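PDB 4HA6: pyridoxine 4-oxidase from Mesorhizobium loti, which catalyses the FAD-dependent oxidation of pyridoxine at its 4-hydroxymethyl group, with oxygen as acceptor, as a member of the GMC oxidoreductase family. Local coordinates for residues A[251-256]-A[448-453]; A[464-467]-A[473-476]; A[73-78]-A[287-292]; A[478-483]-A[494-499]. All coordinates share one frame; numbering follows the deposited sequence.

Contact 1 of 4, residues A[251-256]-A[448-453]; sequences AGALES and CGTCRM. With FAD (flavin-adenine dinucleotide), chain B.
T450 reaches the first turn of helix 252-262 through the backbone carbonyl of A253. Its CB lies 3.5 Å from A253 O, and from there the side chain forks. OG1 sits between the backbone N and the carbonyl carbon of T450 (chi1 47°), and from that position it donates a short 2.6 Å hydrogen bond to A253 O. The hydroxyl comes in 15° off the carbonyl plane, at a C=O...OG1 angle of 130°. The other branch, CG2, passes the same oxygen at 3.6 Å; the side chain also touches V371 of strand 370-372. A253 also points its methyl at the loop, with CB 3.6 Å from C448 N. The helix follows strand 246-249 of the parallel, Rossmann-type FAD-binding sheet, and its start borders the cofactor: G252 CA is 3.7 Å from FAD O3P, the bridging oxygen of the diphosphate. On the adenine side, E255 turns away from the loop and brings CB to 3.2 Å from FAD N7A, while its carboxylate is hydrogen-bonded to Y60. One turn along from A253, the thiol of C451 approaches S256, with SG 4.5 Å from S256 CB. The hydroxyl of S256 is hydrogen-bonded to D477, whose carboxylate also accepts the amide of G252.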
# COMPACT_ATOMS: atom_id res chain seq x y z
N ALA A 251 3.84 -12.52 -1.00
CA ALA A 251 3.99 -12.32 0.43
C ALA A 251 4.13 -10.83 0.83
O ALA A 251 4.24 -10.52 2.02
CB ALA A 251 5.17 -13.13 0.93
N GLY A 252 4.14 -9.92 -0.14
CA GLY A 252 4.17 -8.50 0.19
C GLY A 252 5.57 -7.88 0.34
O GLY A 252 6.58 -8.57 0.29
N ALA A 253 5.60 -6.56 0.54
CA ALA A 253 6.85 -5.79 0.50
C ALA A 253 7.94 -6.25 1.48
O ALA A 253 9.13 -6.05 1.24
CB ALA A 253 6.56 -4.30 0.68
N LEU A 254 7.54 -6.87 2.57
CA LEU A 254 8.51 -7.32 3.56
C LEU A 254 8.76 -8.80 3.44
O LEU A 254 9.91 -9.28 3.44
CB LEU A 254 7.99 -7.01 4.96
CG LEU A 254 7.96 -5.51 5.21
CD1 LEU A 254 6.95 -5.17 6.28
CD2 LEU A 254 9.33 -5.04 5.61
N GLU A 255 7.68 -9.55 3.32
CA GLU A 255 7.80 -11.00 3.41
C GLU A 255 8.26 -11.67 2.12
O GLU A 255 8.85 -12.75 2.15
CB GLU A 255 6.50 -11.60 3.96
CG GLU A 255 6.25 -11.24 5.42
CD GLU A 255 7.32 -11.80 6.37
OE1 GLU A 255 8.07 -12.74 5.99
OE2 GLU A 255 7.41 -11.31 7.52
N SER A 256 8.00 -11.05 0.97
CA SER A 256 8.56 -11.62 -0.25
C SER A 256 10.11 -11.58 -0.26
O SER A 256 10.74 -12.63 -0.45
CB SER A 256 7.94 -11.04 -1.51
OG SER A 256 6.62 -11.51 -1.67
N CYS A 448 6.78 -0.81 -0.35
CA CYS A 448 6.89 -1.37 -1.69
C CYS A 448 8.33 -1.29 -2.20
O CYS A 448 9.17 -0.63 -1.57
CB CYS A 448 5.94 -0.64 -2.66
SG CYS A 448 6.50 1.06 -3.15
N GLY A 449 8.62 -1.98 -3.30
CA GLY A 449 9.86 -1.76 -4.04
C GLY A 449 11.04 -2.70 -3.80
O GLY A 449 12.08 -2.59 -4.45
N THR A 450 10.86 -3.64 -2.88
CA THR A 450 11.97 -4.45 -2.37
C THR A 450 12.36 -5.62 -3.27
O THR A 450 13.33 -6.33 -2.99
CB THR A 450 11.63 -4.99 -0.97
OG1 THR A 450 10.30 -5.55 -0.99
CG2 THR A 450 11.69 -3.86 0.04
N CYS A 451 11.58 -5.85 -4.32
CA CYS A 451 11.95 -6.82 -5.34
C CYS A 451 11.75 -6.10 -6.67
O CYS A 451 10.95 -6.54 -7.50
CB CYS A 451 11.08 -8.07 -5.26
SG CYS A 451 11.32 -9.10 -3.73
N ARG A 452 12.47 -5.00 -6.87
CA ARG A 452 12.10 -4.07 -7.96
C ARG A 452 12.13 -4.69 -9.36
O ARG A 452 13.06 -5.44 -9.74
CB ARG A 452 12.91 -2.77 -7.93
CG ARG A 452 14.33 -2.92 -8.40
CD ARG A 452 15.12 -1.60 -8.43
NE ARG A 452 16.50 -1.93 -8.75
CZ ARG A 452 16.95 -2.09 -10.00
NH1 ARG A 452 16.14 -1.90 -11.02
NH2 ARG A 452 18.22 -2.42 -10.21
N MET A 453 11.08 -4.40 -10.10
CA MET A 453 11.02 -4.71 -11.51
C MET A 453 11.90 -3.73 -12.26
O MET A 453 11.86 -2.52 -11.98
CB MET A 453 9.57 -4.59 -11.99
CG MET A 453 9.40 -4.67 -13.49
SD MET A 453 7.67 -4.54 -14.01
CE MET A 453 7.25 -2.89 -13.42
PA FAD B . -0.46 -8.12 1.50
O1A FAD B . -1.88 -7.74 1.11
O2A FAD B . 0.12 -7.56 2.76
O5B FAD B . -0.40 -9.74 1.54
C5B FAD B . 0.68 -10.49 2.08
C4B FAD B . 0.06 -11.81 2.53
O4B FAD B . 1.01 -12.88 2.50
C3B FAD B . -0.45 -11.71 3.96
O3B FAD B . -1.76 -12.30 3.97
C2B FAD B . 0.54 -12.53 4.78
O2B FAD B . -0.10 -13.14 5.92
C1B FAD B . 1.03 -13.57 3.77
N9A FAD B . 2.42 -14.06 3.99
C8A FAD B . 3.51 -13.31 4.30
N7A FAD B . 4.61 -14.10 4.39
C5A FAD B . 4.25 -15.38 4.13
C6A FAD B . 4.93 -16.70 4.06
N6A FAD B . 6.27 -16.82 4.29
N1A FAD B . 4.16 -17.79 3.76
C2A FAD B . 2.84 -17.69 3.52
N3A FAD B . 2.17 -16.51 3.56
C4A FAD B . 2.80 -15.34 3.86
N1 FAD B . -3.81 0.94 0.41
C2 FAD B . -4.70 1.68 -0.27
O2 FAD B . -4.59 1.75 -1.52
N3 FAD B . -5.68 2.38 0.33
C4 FAD B . -5.86 2.36 1.66
O4 FAD B . -6.77 3.03 2.22
C4X FAD B . -4.92 1.57 2.49
N5 FAD B . -5.01 1.51 3.83
C5X FAD B . -4.15 0.75 4.56
C6 FAD B . -4.26 0.69 5.95
C7 FAD B . -3.38 -0.09 6.69
C7M FAD B . -3.52 -0.15 8.19
C8 FAD B . -2.31 -0.87 6.00
C8M FAD B . -1.36 -1.70 6.81
C9 FAD B . -2.19 -0.81 4.61
C9A FAD B . -3.07 -0.02 3.88
N10 FAD B . -2.96 0.04 2.48
C10 FAD B . -3.87 0.83 1.76
C1' FAD B . -1.90 -0.71 1.79
C2' FAD B . -2.42 -1.94 1.07
O2' FAD B . -3.31 -2.67 1.92
C3' FAD B . -1.20 -2.79 0.71
O3' FAD B . -0.26 -1.96 0.01
C4' FAD B . -1.58 -3.98 -0.15
O4' FAD B . -2.57 -4.75 0.57
C5' FAD B . -0.36 -4.85 -0.49
O5' FAD B . -0.82 -6.13 -0.89
P FAD B . 0.24 -7.30 -1.17
O1P FAD B . -0.42 -8.43 -1.95
O2P FAD B . 1.53 -6.70 -1.69
O3P FAD B . 0.58 -7.80 0.32

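Contact 2 of 4, residues A[464-467]-A[473-476]; sequences NLRL and LFVV
L465 and L467 exchange two backbone hydrogen bonds with strand 473-475: V475 N donates to L465 O at 2.9 Å, and L467 N donates to L473 O, also at 2.9 Å. Together they make a single beta bridge between R466 and F474. The strand is the outermost on its side of the five-stranded parallel sheet of the Rossmann-type FAD-binding domain, so the irregular 464-467 segment lies along a sheet edge whose inner side is strand 246-249. The V475 bond is nearly straight, with an N-H...O angle of 161° and the donor almost in line with the C=O of L465. That same oxygen takes a CA-H...O contact from F474. L473 N is hydrogen-bonded to a water that also lies within reach of the carbonyl oxygens of L467 and L473.

Beyond the backbone, the ring of F474 lies by the start of the R466 side chain, with CE1 3.8 Å from R466 CB. With CG anti to the backbone N (chi1 -176°) and a bend at chi3, the arginine runs away from the ring after CG, and its guanidinium does not stack on it. The charged end is held by a salt bridge to D462 and by the carbonyls of K468 and L470. The rest is apolar. L467 and L473 meet loosely through their CD2 methyls, 4.3 Å apart, and L465 crosses V476 at about a right angle. Helix 490-506 adds I496 and F500 against both of these residues. At the crossing, L465 CD1 touches V476 CG2 at 3.8 Å.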
# COMPACT_ATOMS: atom_id res chain seq x y z
N ASN A 464 8.16 -9.04 -17.03
CA ASN A 464 7.17 -10.11 -16.91
C ASN A 464 7.00 -10.59 -15.47
O ASN A 464 6.21 -11.51 -15.20
CB ASN A 464 7.56 -11.29 -17.81
CG ASN A 464 7.49 -10.95 -19.29
OD1 ASN A 464 6.50 -10.40 -19.76
ND2 ASN A 464 8.56 -11.24 -20.02
N LEU A 465 7.76 -9.96 -14.57
CA LEU A 465 7.73 -10.25 -13.11
C LEU A 465 8.44 -11.55 -12.72
O LEU A 465 8.23 -12.08 -11.61
CB LEU A 465 6.30 -10.21 -12.54
CG LEU A 465 5.46 -8.97 -12.88
CD1 LEU A 465 4.08 -9.03 -12.21
CD2 LEU A 465 6.18 -7.69 -12.51
N ARG A 466 9.29 -12.05 -13.61
CA ARG A 466 10.05 -13.26 -13.37
C ARG A 466 11.37 -12.89 -12.66
O ARG A 466 12.10 -12.02 -13.13
CB ARG A 466 10.34 -13.96 -14.70
CG ARG A 466 11.06 -15.31 -14.58
CD ARG A 466 11.65 -15.75 -15.94
NE ARG A 466 12.45 -14.67 -16.52
CZ ARG A 466 13.77 -14.51 -16.34
NH1 ARG A 466 14.47 -15.37 -15.61
NH2 ARG A 466 14.38 -13.48 -16.91
N LEU A 467 11.66 -13.54 -11.53
CA LEU A 467 12.97 -13.35 -10.90
C LEU A 467 14.04 -13.64 -11.94
O LEU A 467 14.04 -14.71 -12.55
CB LEU A 467 13.15 -14.31 -9.72
CG LEU A 467 14.42 -13.95 -8.95
CD1 LEU A 467 14.04 -13.19 -7.72
CD2 LEU A 467 15.25 -15.18 -8.61
N LEU A 473 9.98 -18.84 -11.23
CA LEU A 473 9.62 -18.08 -10.03
C LEU A 473 9.25 -16.64 -10.36
O LEU A 473 10.01 -15.92 -11.01
CB LEU A 473 10.77 -18.11 -9.01
CG LEU A 473 10.65 -17.28 -7.73
CD1 LEU A 473 9.50 -17.75 -6.87
CD2 LEU A 473 11.95 -17.35 -6.96
N PHE A 474 8.08 -16.22 -9.89
CA PHE A 474 7.59 -14.88 -10.17
C PHE A 474 7.33 -14.13 -8.85
O PHE A 474 7.08 -14.76 -7.81
CB PHE A 474 6.34 -14.95 -11.06
CG PHE A 474 6.55 -15.78 -12.31
CD1 PHE A 474 6.90 -15.17 -13.51
CD2 PHE A 474 6.43 -17.17 -12.27
CE1 PHE A 474 7.12 -15.93 -14.66
CE2 PHE A 474 6.64 -17.93 -13.42
CZ PHE A 474 6.99 -17.31 -14.61
N VAL A 475 7.44 -12.81 -8.88
CA VAL A 475 7.13 -11.98 -7.72
C VAL A 475 6.01 -11.02 -8.12
O VAL A 475 6.19 -10.18 -9.01
CB VAL A 475 8.35 -11.22 -7.21
CG1 VAL A 475 7.99 -10.46 -5.95
CG2 VAL A 475 9.53 -12.20 -6.94
N VAL A 476 4.83 -11.19 -7.53
CA VAL A 476 3.67 -10.44 -7.98
C VAL A 476 2.95 -9.82 -6.79
O VAL A 476 1.94 -10.36 -6.33
CB VAL A 476 2.69 -11.32 -8.81
CG1 VAL A 476 1.59 -10.47 -9.40
CG2 VAL A 476 3.44 -12.00 -9.92
O HOH W 1 11.99 -17.05 -12.08

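Contact 3 of 4, residues A[73-78]-A[287-292]; sequences HHWARG and RNLQDH. With FAD (flavin-adenine dinucleotide), chain B.
W75 projects the six-membered end of its indole between L289 and D291, which approach it from the opposite direction. The outermost carbon, CH2, touches L289 CD2 at 3.8 Å and is the main apolar contact, with L289 CD1 slightly farther off. Next to it on the ring, CZ2 lies 3.7 Å from D291 OD2, and the carboxylate plane is turned 71° from the indole plane. The indole and L289 also both rest on I384 of strand 383-385.

D291 has CG anti to its own N (chi1 179°), which carries the carboxylate toward the indole. Its oxygens are nevertheless engaged by other groups: OD2 is hydrogen-bonded to the hydroxyls of Y388 and T443, and OD1 to the backbone amide of H446. Three hydrogen bonds thus satisfy the buried carboxylate, and no hydrogen bond joins it to W75 across the contact. As H446 lines the pyridoxamine pocket, D291 is placed as a second-shell residue and probably helps to position the backbone there.

Two residues beyond W75, R77 bends at chi2 and chi3 back toward its own chain, where NE donates to A76 O at 2.9 Å. This bent course places NH2 3.2 Å from FAD C8M, a methyl of the flavin, and the carbonyl oxygen of A76 approaches the same methyl at 3.1 Å. Segment 73-78, leaving the small antiparallel pair 60-61/74-75, therefore forms part of the FAD pocket of this GMC oxidoreductase, with the 287-292 loop packed against W75 and leading toward the substrate site.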
# COMPACT_ATOMS: atom_id res chain seq x y z
N HIS A 73 9.40 3.09 14.12
CA HIS A 73 8.02 3.13 13.68
C HIS A 73 7.39 1.74 13.69
O HIS A 73 8.07 0.73 13.48
CB HIS A 73 7.95 3.70 12.27
CG HIS A 73 8.44 5.11 12.17
ND1 HIS A 73 7.59 6.18 11.99
CD2 HIS A 73 9.69 5.63 12.22
CE1 HIS A 73 8.29 7.30 11.94
NE2 HIS A 73 9.57 6.99 12.07
N HIS A 74 6.09 1.68 13.92
CA HIS A 74 5.38 0.40 13.88
C HIS A 74 4.71 0.23 12.53
O HIS A 74 4.02 1.14 12.07
CB HIS A 74 4.36 0.32 15.02
CG HIS A 74 4.95 -0.15 16.31
ND1 HIS A 74 4.73 -1.41 16.82
CD2 HIS A 74 5.77 0.47 17.19
CE1 HIS A 74 5.38 -1.55 17.95
NE2 HIS A 74 6.02 -0.42 18.21
N TRP A 75 4.94 -0.91 11.88
CA TRP A 75 4.36 -1.18 10.57
C TRP A 75 3.33 -2.32 10.62
O TRP A 75 3.69 -3.49 10.58
CB TRP A 75 5.46 -1.54 9.56
CG TRP A 75 6.19 -0.33 8.97
CD1 TRP A 75 6.16 0.96 9.44
CD2 TRP A 75 7.01 -0.31 7.80
NE1 TRP A 75 6.94 1.77 8.64
CE2 TRP A 75 7.47 1.02 7.62
CE3 TRP A 75 7.41 -1.29 6.88
CZ2 TRP A 75 8.31 1.39 6.56
CZ3 TRP A 75 8.25 -0.92 5.83
CH2 TRP A 75 8.69 0.41 5.68
N ALA A 76 2.06 -1.95 10.69
CA ALA A 76 0.97 -2.93 10.69
C ALA A 76 0.90 -3.67 9.36
O ALA A 76 1.02 -3.05 8.31
CB ALA A 76 -0.38 -2.24 10.98
N ARG A 77 0.73 -4.98 9.40
CA ARG A 77 0.57 -5.76 8.17
C ARG A 77 -0.44 -6.90 8.36
O ARG A 77 -0.44 -7.56 9.40
CB ARG A 77 1.92 -6.32 7.70
CG ARG A 77 2.85 -5.30 7.04
CD ARG A 77 2.36 -4.90 5.65
NE ARG A 77 1.84 -3.53 5.60
CZ ARG A 77 1.34 -2.96 4.51
NH1 ARG A 77 1.29 -3.63 3.37
NH2 ARG A 77 0.91 -1.70 4.54
N GLY A 78 -1.29 -7.12 7.36
CA GLY A 78 -2.26 -8.21 7.43
C GLY A 78 -1.64 -9.60 7.47
O GLY A 78 -0.77 -9.92 6.65
N ARG A 287 16.37 -4.05 -1.27
CA ARG A 287 16.73 -2.64 -1.46
C ARG A 287 15.60 -1.90 -2.19
O ARG A 287 14.58 -2.51 -2.52
CB ARG A 287 18.06 -2.53 -2.21
CG ARG A 287 19.24 -3.15 -1.45
CD ARG A 287 20.59 -2.61 -1.93
NE ARG A 287 20.70 -1.17 -1.71
CZ ARG A 287 20.94 -0.60 -0.52
NH1 ARG A 287 21.11 -1.36 0.56
NH2 ARG A 287 21.01 0.72 -0.42
N ASN A 288 15.77 -0.59 -2.43
CA ASN A 288 14.73 0.21 -3.11
C ASN A 288 13.45 0.32 -2.28
O ASN A 288 12.38 0.64 -2.81
CB ASN A 288 14.44 -0.35 -4.54
CG ASN A 288 13.46 0.52 -5.38
OD1 ASN A 288 12.38 0.06 -5.83
ND2 ASN A 288 13.85 1.77 -5.61
N LEU A 289 13.53 0.04 -0.97
CA LEU A 289 12.34 0.11 -0.11
C LEU A 289 11.79 1.53 -0.04
O LEU A 289 12.52 2.47 0.31
CB LEU A 289 12.62 -0.39 1.31
CG LEU A 289 11.51 -0.07 2.34
CD1 LEU A 289 10.27 -0.89 2.05
CD2 LEU A 289 11.94 -0.29 3.81
N GLN A 290 10.51 1.68 -0.36
CA GLN A 290 9.83 2.98 -0.28
C GLN A 290 8.58 2.91 0.58
O GLN A 290 7.98 1.85 0.72
CB GLN A 290 9.44 3.46 -1.68
CG GLN A 290 10.63 3.71 -2.59
CD GLN A 290 10.23 3.65 -4.04
OE1 GLN A 290 9.50 4.51 -4.53
NE2 GLN A 290 10.68 2.60 -4.74
N ASP A 291 8.15 4.05 1.12
CA ASP A 291 6.90 4.14 1.87
C ASP A 291 6.46 5.60 1.84
O ASP A 291 7.26 6.50 1.55
CB ASP A 291 7.10 3.65 3.30
CG ASP A 291 5.82 3.73 4.15
OD1 ASP A 291 4.70 3.58 3.61
OD2 ASP A 291 5.96 3.94 5.39
N HIS A 292 5.17 5.84 2.10
CA HIS A 292 4.66 7.21 2.21
C HIS A 292 4.65 7.58 3.69
O HIS A 292 4.45 6.71 4.54
CB HIS A 292 3.23 7.33 1.67
CG HIS A 292 3.13 7.48 0.18
ND1 HIS A 292 2.32 6.67 -0.59
CD2 HIS A 292 3.71 8.36 -0.67
CE1 HIS A 292 2.41 7.04 -1.85
NE2 HIS A 292 3.25 8.06 -1.93
PA FAD B . -0.46 -8.12 1.50
O1A FAD B . -1.88 -7.74 1.11
O2A FAD B . 0.12 -7.56 2.76
O5B FAD B . -0.40 -9.74 1.54
C5B FAD B . 0.68 -10.49 2.08
C4B FAD B . 0.06 -11.81 2.53
O4B FAD B . 1.01 -12.88 2.50
C3B FAD B . -0.45 -11.71 3.96
O3B FAD B . -1.76 -12.30 3.97
C2B FAD B . 0.54 -12.53 4.78
O2B FAD B . -0.10 -13.14 5.92
C1B FAD B . 1.03 -13.57 3.77
N9A FAD B . 2.42 -14.06 3.99
C8A FAD B . 3.51 -13.31 4.30
N7A FAD B . 4.61 -14.10 4.39
C5A FAD B . 4.25 -15.38 4.13
C6A FAD B . 4.93 -16.70 4.06
N6A FAD B . 6.27 -16.82 4.29
N1A FAD B . 4.16 -17.79 3.76
C2A FAD B . 2.84 -17.69 3.52
N3A FAD B . 2.17 -16.51 3.56
C4A FAD B . 2.80 -15.34 3.86
N1 FAD B . -3.81 0.94 0.41
C2 FAD B . -4.70 1.68 -0.27
O2 FAD B . -4.59 1.75 -1.52
N3 FAD B . -5.68 2.38 0.33
C4 FAD B . -5.86 2.36 1.66
O4 FAD B . -6.77 3.03 2.22
C4X FAD B . -4.92 1.57 2.49
N5 FAD B . -5.01 1.51 3.83
C5X FAD B . -4.15 0.75 4.56
C6 FAD B . -4.26 0.69 5.95
C7 FAD B . -3.38 -0.09 6.69
C7M FAD B . -3.52 -0.15 8.19
C8 FAD B . -2.31 -0.87 6.00
C8M FAD B . -1.36 -1.70 6.81
C9 FAD B . -2.19 -0.81 4.61
C9A FAD B . -3.07 -0.02 3.88
N10 FAD B . -2.96 0.04 2.48
C10 FAD B . -3.87 0.83 1.76
C1' FAD B . -1.90 -0.71 1.79
C2' FAD B . -2.42 -1.94 1.07
O2' FAD B . -3.31 -2.67 1.92
C3' FAD B . -1.20 -2.79 0.71
O3' FAD B . -0.26 -1.96 0.01
C4' FAD B . -1.58 -3.98 -0.15
O4' FAD B . -2.57 -4.75 0.57
C5' FAD B . -0.36 -4.85 -0.49
O5' FAD B . -0.82 -6.13 -0.89
P FAD B . 0.24 -7.30 -1.17
O1P FAD B . -0.42 -8.43 -1.95
O2P FAD B . 1.53 -6.70 -1.69
O3P FAD B . 0.58 -7.80 0.32

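Contact 4 of 4, residues A[478-483]-A[494-499]; sequences ASIMPN and LAIAET. With FAD (flavin-adenine dinucleotide), chain B.
I480 and I496 reach toward each other tip to tip, their CD1 methyls meeting at 3.5 Å. The contact is more than a single touch, because the I496 methyl also lies 3.7 Å from I480 CG1, and I496 CG2 comes to 4.0 Å from I480 CD1. I480 holds CG1 between its backbone N and carbonyl carbon (chi1 70°), whereas I496 extends from the helix with its chain straight at chi2 (173°). M481 meets the same isoleucine differently: it crosses I496 at about a right angle, and its CG packs on I496 CD1 at 3.7 Å. That one methyl of I496 is therefore touched by two consecutive residues of the loop.

The loop joins strand 473-475, the edge strand of the Rossmann-type sheet, to helix 490-506, and the contact folds its beginning back onto that helix. At the strand end of the loop A478 N donates a hydrogen bond to FAD O2P, 3.1 Å long with an N-H...O angle of 166°, so the backbone bearing I480 and M481 starts at the cofactor phosphate. W103 of helix 97-107 packs on both M481 and I496. Away from the loop, A497 rests on A12 and L15 of helix 11-20.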
# COMPACT_ATOMS: atom_id res chain seq x y z
N ALA A 478 3.37 -5.81 -4.04
CA ALA A 478 3.87 -4.44 -3.93
C ALA A 478 5.38 -4.36 -4.00
O ALA A 478 5.93 -3.29 -4.26
CB ALA A 478 3.37 -3.76 -2.65
N SER A 479 6.06 -5.48 -3.74
CA SER A 479 7.53 -5.46 -3.75
C SER A 479 8.12 -5.14 -5.15
O SER A 479 9.23 -4.60 -5.24
CB SER A 479 8.07 -6.79 -3.24
OG SER A 479 7.80 -7.82 -4.18
N ILE A 480 7.41 -5.46 -6.23
CA ILE A 480 7.98 -5.20 -7.56
C ILE A 480 7.91 -3.74 -8.03
O ILE A 480 8.60 -3.36 -8.99
CB ILE A 480 7.41 -6.11 -8.67
CG1 ILE A 480 5.95 -5.75 -8.98
CG2 ILE A 480 7.64 -7.60 -8.34
CD1 ILE A 480 5.81 -4.86 -10.23
N MET A 481 7.07 -2.92 -7.37
CA MET A 481 6.87 -1.53 -7.77
C MET A 481 8.19 -0.78 -7.89
O MET A 481 8.92 -0.67 -6.90
CB MET A 481 5.97 -0.79 -6.76
CG MET A 481 4.59 -1.43 -6.61
SD MET A 481 3.54 -0.66 -5.34
CE MET A 481 3.40 1.02 -6.01
N PRO A 482 8.52 -0.30 -9.10
CA PRO A 482 9.74 0.50 -9.27
C PRO A 482 9.69 1.74 -8.40
O PRO A 482 10.69 2.10 -7.78
CB PRO A 482 9.71 0.88 -10.76
CG PRO A 482 8.94 -0.28 -11.42
CD PRO A 482 7.87 -0.62 -10.39
N ASN A 483 8.52 2.36 -8.34
CA ASN A 483 8.31 3.52 -7.50
C ASN A 483 6.85 3.60 -7.02
O ASN A 483 5.93 3.12 -7.69
CB ASN A 483 8.68 4.81 -8.24
CG ASN A 483 7.98 4.92 -9.58
OD1 ASN A 483 8.56 4.61 -10.62
ND2 ASN A 483 6.72 5.35 -9.57
N LEU A 494 -3.17 -4.36 -7.12
CA LEU A 494 -4.19 -5.17 -7.78
C LEU A 494 -3.98 -5.12 -9.29
O LEU A 494 -4.06 -6.15 -9.97
CB LEU A 494 -5.60 -4.71 -7.37
CG LEU A 494 -5.97 -4.85 -5.88
CD1 LEU A 494 -7.31 -4.17 -5.63
CD2 LEU A 494 -6.03 -6.30 -5.42
N ALA A 495 -3.65 -3.95 -9.82
CA ALA A 495 -3.30 -3.86 -11.24
C ALA A 495 -2.09 -4.74 -11.58
O ALA A 495 -2.10 -5.43 -12.60
CB ALA A 495 -3.06 -2.42 -11.65
N ILE A 496 -1.08 -4.77 -10.72
CA ILE A 496 0.05 -5.67 -10.92
C ILE A 496 -0.39 -7.12 -10.98
O ILE A 496 0.08 -7.91 -11.82
CB ILE A 496 1.11 -5.52 -9.80
CG1 ILE A 496 1.81 -4.17 -9.91
CG2 ILE A 496 2.19 -6.63 -9.89
CD1 ILE A 496 2.74 -3.88 -8.76
N ALA A 497 -1.29 -7.50 -10.09
CA ALA A 497 -1.70 -8.90 -10.05
C ALA A 497 -2.53 -9.24 -11.30
O ALA A 497 -2.30 -10.28 -11.94
CB ALA A 497 -2.46 -9.20 -8.78
N GLU A 498 -3.47 -8.36 -11.66
CA GLU A 498 -4.29 -8.61 -12.84
C GLU A 498 -3.45 -8.70 -14.11
O GLU A 498 -3.69 -9.58 -14.94
CB GLU A 498 -5.41 -7.57 -12.99
CG GLU A 498 -6.27 -7.72 -14.26
CD GLU A 498 -7.03 -9.06 -14.35
OE1 GLU A 498 -7.40 -9.45 -15.48
OE2 GLU A 498 -7.26 -9.72 -13.31
N THR A 499 -2.45 -7.83 -14.28
CA THR A 499 -1.67 -7.95 -15.52
C THR A 499 -0.87 -9.25 -15.54
O THR A 499 -0.69 -9.86 -16.60
CB THR A 499 -0.83 -6.67 -15.96
OG1 THR A 499 0.57 -6.90 -15.78
CG2 THR A 499 -1.27 -5.39 -15.28
PA FAD B . -0.46 -8.12 1.50
O1A FAD B . -1.88 -7.74 1.11
O2A FAD B . 0.12 -7.56 2.76
O5B FAD B . -0.40 -9.74 1.54
C5B FAD B . 0.68 -10.49 2.08
C4B FAD B . 0.06 -11.81 2.53
O4B FAD B . 1.01 -12.88 2.50
C3B FAD B . -0.45 -11.71 3.96
O3B FAD B . -1.76 -12.30 3.97
C2B FAD B . 0.54 -12.53 4.78
O2B FAD B . -0.10 -13.14 5.92
C1B FAD B . 1.03 -13.57 3.77
N9A FAD B . 2.42 -14.06 3.99
C8A FAD B . 3.51 -13.31 4.30
N7A FAD B . 4.61 -14.10 4.39
C5A FAD B . 4.25 -15.38 4.13
C6A FAD B . 4.93 -16.70 4.06
N6A FAD B . 6.27 -16.82 4.29
N1A FAD B . 4.16 -17.79 3.76
C2A FAD B . 2.84 -17.69 3.52
N3A FAD B . 2.17 -16.51 3.56
C4A FAD B . 2.80 -15.34 3.86
N1 FAD B . -3.81 0.94 0.41
C2 FAD B . -4.70 1.68 -0.27
O2 FAD B . -4.59 1.75 -1.52
N3 FAD B . -5.68 2.38 0.33
C4 FAD B . -5.86 2.36 1.66
O4 FAD B . -6.77 3.03 2.22
C4X FAD B . -4.92 1.57 2.49
N5 FAD B . -5.01 1.51 3.83
C5X FAD B . -4.15 0.75 4.56
C6 FAD B . -4.26 0.69 5.95
C7 FAD B . -3.38 -0.09 6.69
C7M FAD B . -3.52 -0.15 8.19
C8 FAD B . -2.31 -0.87 6.00
C8M FAD B . -1.36 -1.70 6.81
C9 FAD B . -2.19 -0.81 4.61
C9A FAD B . -3.07 -0.02 3.88
N10 FAD B . -2.96 0.04 2.48
C10 FAD B . -3.87 0.83 1.76
C1' FAD B . -1.90 -0.71 1.79
C2' FAD B . -2.42 -1.94 1.07
O2' FAD B . -3.31 -2.67 1.92
C3' FAD B . -1.20 -2.79 0.71
O3' FAD B . -0.26 -1.96 0.01
C4' FAD B . -1.58 -3.98 -0.15
O4' FAD B . -2.57 -4.75 0.57
C5' FAD B . -0.36 -4.85 -0.49
O5' FAD B . -0.82 -6.13 -0.89
P FAD B . 0.24 -7.30 -1.17
O1P FAD B . -0.42 -8.43 -1.95
O2P FAD B . 1.53 -6.70 -1.69
O3P FAD B . 0.58 -7.80 0.32

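In the fold
Contacts 1, 2 and 4 lie at the edge of the parallel FAD-binding sheet formed by strand 473-475, with their centres 10 or 11 Å apart; contact 3 lies about 10 Å from contact 1 and 16 Å from contact 4, touching both, but 21 Å from contact 2, which it does not touch. Strand 473-475 of contact 2 leads through the loop of contact 4 into helix 490-506, so these two follow in series, while the segments of contacts 1 and 3 alternate along the chain. Loop 448-453 is the hub: its backbone probably bonds to Q290 of contact 3 and to S479 and I480 of contact 4. Contacts 1, 3 and 4 all touch FAD, so distant parts of the sequence converge on one cofactor.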